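Long-range contacts in nitrite transporter NirC (Salmonella enterica subsp. enterica serovar Typhimurium, PDB 4FC4), which carries nitrite across the cytoplasmic membrane in both uptake and export, as a pentameric channel of the formate/nitrite transporter family: residues B[78-83]-B[108-112]; B[83-88]-B[101-105]; B[33-38]-B[71-77]. All coordinates share one frame; numbering follows the deposited sequence.

Interaction 1 of 3, residues B[78-83]-B[108-112]; sequences ELFTGH and TWLGN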
loop_
_atom_site.group_PDB
_atom_site.type_symbol
_atom_site.label_atom_id
_atom_site.label_comp_id
_atom_site.label_asym_id
_atom_site.label_seq_id
_atom_site.Cartn_x
_atom_site.Cartn_y
_atom_site.Cartn_z
ATOM N N GLU B 78 23.136 -3.243 -14.503
ATOM C CA GLU B 78 24.257 -3.607 -13.592
ATOM C C GLU B 78 24.709 -2.455 -12.688
ATOM O O GLU B 78 25.107 -1.423 -13.176
ATOM C CB GLU B 78 25.437 -4.205 -14.373
ATOM C CG GLU B 78 24.995 -5.372 -15.246
ATOM C CD GLU B 78 24.650 -6.671 -14.474
ATOM O OE1 GLU B 78 24.987 -6.812 -13.263
ATOM O OE2 GLU B 78 24.100 -7.619 -15.106
ATOM N N LEU B 79 24.613 -2.640 -11.379
ATOM C CA LEU B 79 24.803 -1.582 -10.403
ATOM C C LEU B 79 26.057 -1.897 -9.633
ATOM O O LEU B 79 26.197 -2.966 -9.055
ATOM C CB LEU B 79 23.591 -1.519 -9.431
ATOM C CG LEU B 79 23.544 -0.327 -8.444
ATOM C CD1 LEU B 79 23.688 1.007 -9.186
ATOM C CD2 LEU B 79 22.284 -0.339 -7.516
ATOM N N PHE B 80 26.993 -0.956 -9.622
ATOM C CA PHE B 80 28.275 -1.222 -9.018
ATOM C C PHE B 80 28.096 -1.617 -7.546
ATOM O O PHE B 80 28.791 -2.531 -7.077
ATOM C CB PHE B 80 29.234 -0.029 -9.178
ATOM C CG PHE B 80 30.279 0.046 -8.093
ATOM C CD1 PHE B 80 29.996 0.698 -6.879
ATOM C CD2 PHE B 80 31.531 -0.576 -8.261
ATOM C CE1 PHE B 80 30.953 0.741 -5.865
ATOM C CE2 PHE B 80 32.481 -0.544 -7.241
ATOM C CZ PHE B 80 32.201 0.119 -6.049
ATOM N N THR B 81 27.174 -0.961 -6.824
ATOM C CA THR B 81 27.098 -1.179 -5.369
ATOM C C THR B 81 26.630 -2.584 -5.057
ATOM O O THR B 81 27.011 -3.154 -4.056
ATOM C CB THR B 81 26.237 -0.119 -4.641
ATOM O OG1 THR B 81 24.965 -0.040 -5.285
ATOM C CG2 THR B 81 26.937 1.270 -4.710
ATOM N N GLY B 82 25.834 -3.166 -5.950
ATOM C CA GLY B 82 25.342 -4.546 -5.781
ATOM C C GLY B 82 26.445 -5.515 -6.198
ATOM O O GLY B 82 26.614 -6.573 -5.582
ATOM N N HIS B 83 27.200 -5.140 -7.232
ATOM C CA HIS B 83 28.358 -5.907 -7.633
ATOM C C HIS B 83 29.320 -6.144 -6.491
ATOM O O HIS B 83 29.934 -7.244 -6.405
ATOM C CB HIS B 83 29.042 -5.292 -8.869
ATOM C CG HIS B 83 28.313 -5.546 -10.170
ATOM N ND1 HIS B 83 28.910 -5.425 -11.362
ATOM C CD2 HIS B 83 26.980 -5.922 -10.430
ATOM C CE1 HIS B 83 28.044 -5.731 -12.361
ATOM N NE2 HIS B 83 26.852 -6.040 -11.794
ATOM N N THR B 108 32.098 -1.489 -13.826
ATOM C CA THR B 108 30.668 -1.311 -13.524
ATOM C C THR B 108 30.509 0.131 -13.056
ATOM O O THR B 108 29.603 0.851 -13.463
ATOM C CB THR B 108 30.167 -2.277 -12.441
ATOM O OG1 THR B 108 30.653 -3.612 -12.685
ATOM C CG2 THR B 108 28.582 -2.278 -12.374
ATOM N N TRP B 109 31.408 0.541 -12.175
ATOM C CA TRP B 109 31.478 1.905 -11.689
ATOM C C TRP B 109 31.480 2.903 -12.827
ATOM O O TRP B 109 30.679 3.830 -12.804
ATOM C CB TRP B 109 32.767 2.059 -10.876
ATOM C CG TRP B 109 32.796 3.276 -10.012
ATOM C CD1 TRP B 109 32.412 3.379 -8.677
ATOM C CD2 TRP B 109 33.212 4.626 -10.393
ATOM N NE1 TRP B 109 32.584 4.650 -8.216
ATOM C CE2 TRP B 109 33.050 5.456 -9.187
ATOM C CE3 TRP B 109 33.747 5.212 -11.560
ATOM C CZ2 TRP B 109 33.388 6.812 -9.173
ATOM C CZ3 TRP B 109 34.084 6.586 -11.531
ATOM C CH2 TRP B 109 33.940 7.355 -10.364
ATOM N N LEU B 110 32.402 2.745 -13.804
ATOM C CA LEU B 110 32.524 3.675 -14.930
ATOM C C LEU B 110 31.238 3.728 -15.764
ATOM O O LEU B 110 30.805 4.841 -16.181
ATOM C CB LEU B 110 33.741 3.368 -15.818
ATOM C CG LEU B 110 35.156 3.702 -15.254
ATOM C CD1 LEU B 110 36.279 3.181 -16.141
ATOM C CD2 LEU B 110 35.402 5.191 -14.925
ATOM N N GLY B 111 30.613 2.553 -15.972
ATOM C CA GLY B 111 29.377 2.489 -16.725
ATOM C C GLY B 111 28.269 3.226 -16.006
ATOM O O GLY B 111 27.529 3.976 -16.602
ATOM N N ASN B 112 28.126 2.973 -14.710
ATOM C CA ASN B 112 27.164 3.670 -13.877
ATOM C C ASN B 112 27.319 5.192 -13.978
ATOM O O ASN B 112 26.310 5.913 -14.035
ATOM C CB ASN B 112 27.326 3.232 -12.437
ATOM C CG ASN B 112 26.817 1.830 -12.194
ATOM O OD1 ASN B 112 27.004 1.320 -11.103
ATOM N ND2 ASN B 112 26.155 1.195 -13.205
#
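Asn112 turns its CG beside its own backbone N (chi1 -73°), which aims the amide at the turn holding Glu78 and Phe80; Phe80 and Trp109 both carry CG anti to the backbone N, which brings the edge of the Trp109 ring against the face of Phe80. The amide uses both ends. ND2 donates to Glu78 O over 2.8 Å at an N-H...O angle of 168°, within the amide plane and within the plane of the accepting carbonyl. OD1 accepts the N-H of Phe80 over an N to OD1 distance of 2.7 Å, again in the carbonyl plane. Since one end gives and the other accepts, the amide orientation is fixed, and Ser31 O of helix 24-51 takes a further bond from ND2. Phe80 N lies just after the N-cap residue Leu79, in the opening turn of helix 80-93, where a side-chain acceptor stands in for a helical carbonyl.

Beside this bridge, Trp109 and Phe80 form a T-shaped pair: ring centroids lie 5.0 Å apart, planes are at 87°, and Trp109 CD1 sits 3.8 Å above the centre of the Phe80 ring. Thr108 works with two branches. Its CG2 comes within 3.4 Å of Phe80 N and covers one face of the His83 imidazole, while OG1 hydrogen-bonds His83 ND1 over 2.8 Å; OG1 also bonds Ile104 O. The other ring nitrogen, His83 NE2, donates to Glu78 OE1; that bond is modelled very short, so its exact length carries little weight. Glu78 OE2 completes a salt bridge with Arg15 of helix 3-22. With ND1 and NE2 both engaged, the imidazole is held against rotation, and the buried carboxylate is probably stabilised in its charged form by Arg15, while Asn112 satisfies backbone polar atoms at the helix start.

Interaction 2 of 3, residues B[83-88]-B[101-105]; sequences HTMFLT and MWAIL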
loop_
_atom_site.group_PDB
_atom_site.type_symbol
_atom_site.label_atom_id
_atom_site.label_comp_id
_atom_site.label_asym_id
_atom_site.label_seq_id
_atom_site.Cartn_x
_atom_site.Cartn_y
_atom_site.Cartn_z
ATOM N N HIS B 83 27.200 -5.140 -7.232
ATOM C CA HIS B 83 28.358 -5.907 -7.633
ATOM C C HIS B 83 29.320 -6.144 -6.491
ATOM O O HIS B 83 29.934 -7.244 -6.405
ATOM C CB HIS B 83 29.042 -5.292 -8.869
ATOM C CG HIS B 83 28.313 -5.546 -10.170
ATOM N ND1 HIS B 83 28.910 -5.425 -11.362
ATOM C CD2 HIS B 83 26.980 -5.922 -10.430
ATOM C CE1 HIS B 83 28.044 -5.731 -12.361
ATOM N NE2 HIS B 83 26.852 -6.040 -11.794
ATOM N N THR B 84 29.457 -5.162 -5.578
ATOM C CA THR B 84 30.405 -5.365 -4.457
ATOM C C THR B 84 30.079 -6.641 -3.650
ATOM O O THR B 84 31.031 -7.416 -3.296
ATOM C CB THR B 84 30.535 -4.175 -3.483
ATOM O OG1 THR B 84 29.312 -4.003 -2.795
ATOM C CG2 THR B 84 30.945 -2.902 -4.171
ATOM N N MET B 85 28.765 -6.837 -3.360
ATOM C CA MET B 85 28.252 -8.080 -2.728
ATOM C C MET B 85 28.318 -9.320 -3.619
ATOM O O MET B 85 28.845 -10.350 -3.183
ATOM C CB MET B 85 26.827 -7.927 -2.204
ATOM C CG MET B 85 26.238 -9.146 -1.488
ATOM S SD MET B 85 24.548 -8.731 -0.908
ATOM C CE MET B 85 23.589 -8.844 -2.414
ATOM N N PHE B 86 27.828 -9.220 -4.856
ATOM C CA PHE B 86 27.654 -10.393 -5.710
ATOM C C PHE B 86 29.013 -11.042 -5.960
ATOM O O PHE B 86 29.219 -12.289 -5.803
ATOM C CB PHE B 86 26.992 -10.015 -7.069
ATOM C CG PHE B 86 25.500 -9.712 -6.996
ATOM C CD1 PHE B 86 24.584 -10.638 -6.471
ATOM C CD2 PHE B 86 24.994 -8.492 -7.489
ATOM C CE1 PHE B 86 23.201 -10.351 -6.432
ATOM C CE2 PHE B 86 23.621 -8.198 -7.446
ATOM C CZ PHE B 86 22.728 -9.117 -6.909
ATOM N N LEU B 87 29.943 -10.177 -6.368
ATOM C CA LEU B 87 31.273 -10.608 -6.729
ATOM C C LEU B 87 32.019 -11.189 -5.539
ATOM O O LEU B 87 32.788 -12.121 -5.697
ATOM C CB LEU B 87 32.038 -9.483 -7.404
ATOM C CG LEU B 87 31.362 -8.919 -8.662
ATOM C CD1 LEU B 87 32.281 -7.907 -9.312
ATOM C CD2 LEU B 87 31.058 -10.009 -9.681
ATOM N N THR B 88 31.742 -10.685 -4.343
ATOM C CA THR B 88 32.405 -11.174 -3.141
ATOM C C THR B 88 32.010 -12.639 -2.931
ATOM O O THR B 88 32.900 -13.534 -2.818
ATOM C CB THR B 88 32.032 -10.307 -1.909
ATOM O OG1 THR B 88 32.736 -9.056 -2.002
ATOM C CG2 THR B 88 32.388 -11.009 -0.599
ATOM N N MET B 101 36.864 -10.295 -9.910
ATOM C CA MET B 101 36.147 -9.317 -9.130
ATOM C C MET B 101 36.743 -7.911 -9.289
ATOM O O MET B 101 36.033 -6.957 -9.625
ATOM C CB MET B 101 36.110 -9.719 -7.652
ATOM C CG MET B 101 35.525 -8.642 -6.754
ATOM S SD MET B 101 35.415 -9.239 -5.074
ATOM C CE MET B 101 34.557 -7.873 -4.247
ATOM N N TRP B 102 38.042 -7.776 -9.035
ATOM C CA TRP B 102 38.686 -6.468 -9.166
ATOM C C TRP B 102 38.822 -5.932 -10.582
ATOM O O TRP B 102 38.903 -4.740 -10.762
ATOM C CB TRP B 102 39.997 -6.417 -8.391
ATOM C CG TRP B 102 39.849 -6.753 -6.920
ATOM C CD1 TRP B 102 40.480 -7.786 -6.227
ATOM C CD2 TRP B 102 39.037 -6.055 -5.895
ATOM N NE1 TRP B 102 40.138 -7.776 -4.891
ATOM C CE2 TRP B 102 39.273 -6.772 -4.625
ATOM C CE3 TRP B 102 38.150 -4.950 -5.901
ATOM C CZ2 TRP B 102 38.657 -6.392 -3.438
ATOM C CZ3 TRP B 102 37.549 -4.575 -4.692
ATOM C CH2 TRP B 102 37.800 -5.279 -3.491
ATOM N N ALA B 103 38.792 -6.767 -11.613
ATOM C CA ALA B 103 38.785 -6.238 -12.971
ATOM C C ALA B 103 37.385 -5.685 -13.352
ATOM O O ALA B 103 37.246 -4.767 -14.159
ATOM C CB ALA B 103 39.220 -7.314 -13.929
ATOM N N ILE B 104 36.350 -6.232 -12.732
ATOM C CA ILE B 104 35.014 -5.897 -13.101
ATOM C C ILE B 104 34.463 -4.654 -12.378
ATOM O O ILE B 104 33.862 -3.778 -13.024
ATOM C CB ILE B 104 34.095 -7.125 -12.898
ATOM C CG1 ILE B 104 34.514 -8.260 -13.883
ATOM C CG2 ILE B 104 32.648 -6.716 -13.017
ATOM C CD1 ILE B 104 33.646 -9.495 -13.815
ATOM N N LEU B 105 34.650 -4.589 -11.052
ATOM C CA LEU B 105 34.063 -3.524 -10.227
ATOM C C LEU B 105 34.314 -2.112 -10.817
ATOM O O LEU B 105 33.367 -1.335 -10.909
ATOM C CB LEU B 105 34.521 -3.607 -8.753
ATOM C CG LEU B 105 33.851 -4.656 -7.874
ATOM C CD1 LEU B 105 34.554 -4.682 -6.541
ATOM C CD2 LEU B 105 32.322 -4.399 -7.683
#
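Met101 lies along Leu87 and Thr88 with CG anti to its backbone N (chi1 173°) and an extended chain, and each of its atoms meets something different. CB is 4.1 Å from Leu87 CB; CG comes closer to that same atom, at 3.6 Å. SD passes the main chain of Leu87, 3.9 Å from its O. The terminal CE lies against Thr88 OG1 and also sits 3.7 Å from Thr84 O. Those two oxygens are already joined, for Thr88 OG1 donates to Thr84 O over 2.7 Å, so the methyl packs against two oxygens that already bond each other. On its other side CE rests over the rim of the Trp102 ring.

One turn on, Leu105 CD2 fills the position beside His83 CB, 3.6 Å away, and Thr84 N, while Leu87 CD1 touches both that methyl and Ile104 CG2, the latter at 3.9 Å. Leu87 and Leu105 lie antiparallel, each running past the other, as suits two antiparallel helical segments whose axes approach to 10.3 Å at 160°. The consecutive helices 80-93 and 98-125 form a helical hairpin, joined here by mainly apolar side chains. Around it, helix 3-22 packs Ile16 on His83 and Ala13 on Leu87, helix 150-172 brings Asn161 to Thr84, and helix 219-248 sets Val238 against Thr88 and Met101.

Interaction 3 of 3, residues B[33-38]-B[71-77]; sequences MAGAYV and LVIIAGS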
loop_
_atom_site.group_PDB
_atom_site.type_symbol
_atom_site.label_atom_id
_atom_site.label_comp_id
_atom_site.label_asym_id
_atom_site.label_seq_id
_atom_site.Cartn_x
_atom_site.Cartn_y
_atom_site.Cartn_z
ATOM N N MET B 33 22.646 1.791 -17.975
ATOM C CA MET B 33 21.261 1.725 -17.586
ATOM C C MET B 33 21.097 1.925 -16.067
ATOM O O MET B 33 20.271 2.711 -15.629
ATOM C CB MET B 33 20.615 0.406 -18.031
ATOM C CG MET B 33 20.414 0.214 -19.540
ATOM S SD MET B 33 19.490 -1.328 -19.837
ATOM C CE MET B 33 18.819 -1.119 -21.491
ATOM N N ALA B 34 21.893 1.232 -15.260
ATOM C CA ALA B 34 21.725 1.357 -13.829
ATOM C C ALA B 34 21.954 2.792 -13.327
ATOM O O ALA B 34 21.211 3.253 -12.473
ATOM C CB ALA B 34 22.587 0.371 -13.067
ATOM N N GLY B 35 22.972 3.488 -13.853
ATOM C CA GLY B 35 23.237 4.856 -13.439
ATOM C C GLY B 35 22.102 5.760 -13.870
ATOM O O GLY B 35 21.651 6.579 -13.115
ATOM N N ALA B 36 21.640 5.603 -15.092
ATOM C CA ALA B 36 20.510 6.370 -15.594
ATOM C C ALA B 36 19.228 6.137 -14.730
ATOM O O ALA B 36 18.548 7.124 -14.338
ATOM C CB ALA B 36 20.270 6.045 -17.071
ATOM N N TYR B 37 18.950 4.869 -14.384
ATOM C CA TYR B 37 17.747 4.500 -13.604
ATOM C C TYR B 37 17.801 5.095 -12.235
ATOM O O TYR B 37 16.813 5.708 -11.790
ATOM C CB TYR B 37 17.575 2.994 -13.490
ATOM C CG TYR B 37 17.279 2.285 -14.835
ATOM C CD1 TYR B 37 16.950 3.017 -16.009
ATOM C CD2 TYR B 37 17.307 0.895 -14.909
ATOM C CE1 TYR B 37 16.698 2.370 -17.177
ATOM C CE2 TYR B 37 17.054 0.247 -16.082
ATOM C CZ TYR B 37 16.759 0.973 -17.213
ATOM O OH TYR B 37 16.561 0.257 -18.381
ATOM N N VAL B 38 18.951 4.929 -11.566
ATOM C CA VAL B 38 19.119 5.512 -10.253
ATOM C C VAL B 38 18.911 7.034 -10.350
ATOM O O VAL B 38 18.207 7.620 -9.502
ATOM C CB VAL B 38 20.438 5.114 -9.568
ATOM C CG1 VAL B 38 20.559 5.777 -8.180
ATOM C CG2 VAL B 38 20.495 3.605 -9.366
ATOM N N LEU B 71 13.721 -0.018 -10.502
ATOM C CA LEU B 71 14.187 -0.033 -11.890
ATOM C C LEU B 71 15.391 -0.927 -12.047
ATOM O O LEU B 71 15.387 -1.816 -12.849
ATOM C CB LEU B 71 14.502 1.396 -12.412
ATOM C CG LEU B 71 13.314 2.392 -12.535
ATOM C CD1 LEU B 71 13.773 3.762 -13.022
ATOM C CD2 LEU B 71 12.166 1.839 -13.396
ATOM N N VAL B 72 16.455 -0.643 -11.315
ATOM C CA VAL B 72 17.684 -1.423 -11.408
ATOM C C VAL B 72 17.406 -2.938 -11.330
ATOM O O VAL B 72 17.909 -3.696 -12.157
ATOM C CB VAL B 72 18.716 -0.968 -10.311
ATOM C CG1 VAL B 72 19.917 -1.924 -10.238
ATOM C CG2 VAL B 72 19.225 0.447 -10.611
ATOM N N ILE B 73 16.513 -3.378 -10.419
ATOM C CA ILE B 73 16.413 -4.825 -10.158
ATOM C C ILE B 73 15.399 -5.510 -11.074
ATOM O O ILE B 73 15.628 -6.600 -11.594
ATOM C CB ILE B 73 16.075 -5.121 -8.681
ATOM C CG1 ILE B 73 17.217 -4.669 -7.731
ATOM C CG2 ILE B 73 15.740 -6.587 -8.484
ATOM C CD1 ILE B 73 16.837 -4.809 -6.261
ATOM N N ILE B 74 14.295 -4.825 -11.310
ATOM C CA ILE B 74 13.141 -5.408 -11.952
ATOM C C ILE B 74 13.212 -5.168 -13.453
ATOM O O ILE B 74 12.945 -6.071 -14.189
ATOM C CB ILE B 74 11.865 -4.847 -11.376
ATOM C CG1 ILE B 74 11.912 -5.051 -9.851
ATOM C CG2 ILE B 74 10.611 -5.471 -12.056
ATOM C CD1 ILE B 74 11.460 -6.449 -9.364
ATOM N N ALA B 75 13.600 -3.982 -13.905
ATOM C CA ALA B 75 13.837 -3.796 -15.338
ATOM C C ALA B 75 15.098 -4.560 -15.773
ATOM O O ALA B 75 15.112 -5.098 -16.873
ATOM C CB ALA B 75 13.924 -2.312 -15.733
ATOM N N GLY B 76 16.149 -4.575 -14.940
ATOM C CA GLY B 76 17.397 -5.281 -15.268
ATOM C C GLY B 76 18.438 -4.276 -15.667
ATOM O O GLY B 76 18.153 -3.403 -16.497
ATOM N N SER B 77 19.607 -4.324 -15.010
ATOM C CA SER B 77 20.780 -3.456 -15.277
ATOM C C SER B 77 22.007 -3.926 -14.447
ATOM O O SER B 77 21.923 -4.887 -13.726
ATOM C CB SER B 77 20.414 -2.032 -14.912
ATOM O OG SER B 77 20.114 -1.979 -13.533
#
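Tyr37 and Leu71 meet at the bases of their side chains, CB to CB at 3.6 Å, and the side chains run nearly perpendicular. Further out along the tyrosine, CE2 lies 4.1 Å from Ala75 CB and 3.8 Å from Gly76 O, which comes to the ring edge near its plane. Val72 adds a second apolar point: its CG2 touches Val38 CG2 at 3.6 Å and also lies near Ala34 O. Ser77 closes the contact at the other end, where its OG lies 3.4 Å from Ala34 CB and its CB faces Met33 CB.

The two helical segments run at 125° with a closest axis approach of 9.6 Å, but only 71-75 of the second is helical. Helix 67-75 includes a wider pi-type turn and then stops: Gly76 has phi 104°, leaves the helical range, and Ser77 continues extended toward helix 80-93. This interruption is the broken second transmembrane helix of the formate/nitrite transporter fold, which resembles that of aquaporins.

A second shell sets these groups in place. Ser77 holds OG between its backbone N and carbonyl carbon (chi1 62°), from where it donates to a lone pair of Val72 O over 3.1 Å and tethers the departing chain to the last turn of the helix. Met33 O lies 3.1 Å above one face of the Tyr37 ring, offset toward the rim, within the tyrosine's own helix. Leu79 packs on Ala34, Val38 and Val72. Beyond the chain, Tyr245 of the second subunit hydrogen-bonds through OH to both Tyr37 OH and Gly76 O, while Trp169 and Arg173 of that subunit bind the carbonyls of Ala75 and Ile74.

In the fold
From the N terminus, interaction 3 comes first: residues 33-38 of helix 24-51 meet 71-77 and close a loop before interaction 1 opens. The next residue, Glu78, begins interaction 1, so the two stand in series, yet they touch, Glu78 O lying against Ala34 CB, the centres of the two interactions being about 10 Å apart. Interaction 1 runs from 78-83 to 108-112 and encloses interaction 2, whose 83-88 and 101-105 lie between, sharing His83 and the same two helices, 80-93 and 98-125. Interactions 2 and 3 do not touch, their centres being about 17 Å apart. Together they tie both halves of the broken second transmembrane helix, one to helix 24-51, the other to helix 98-125.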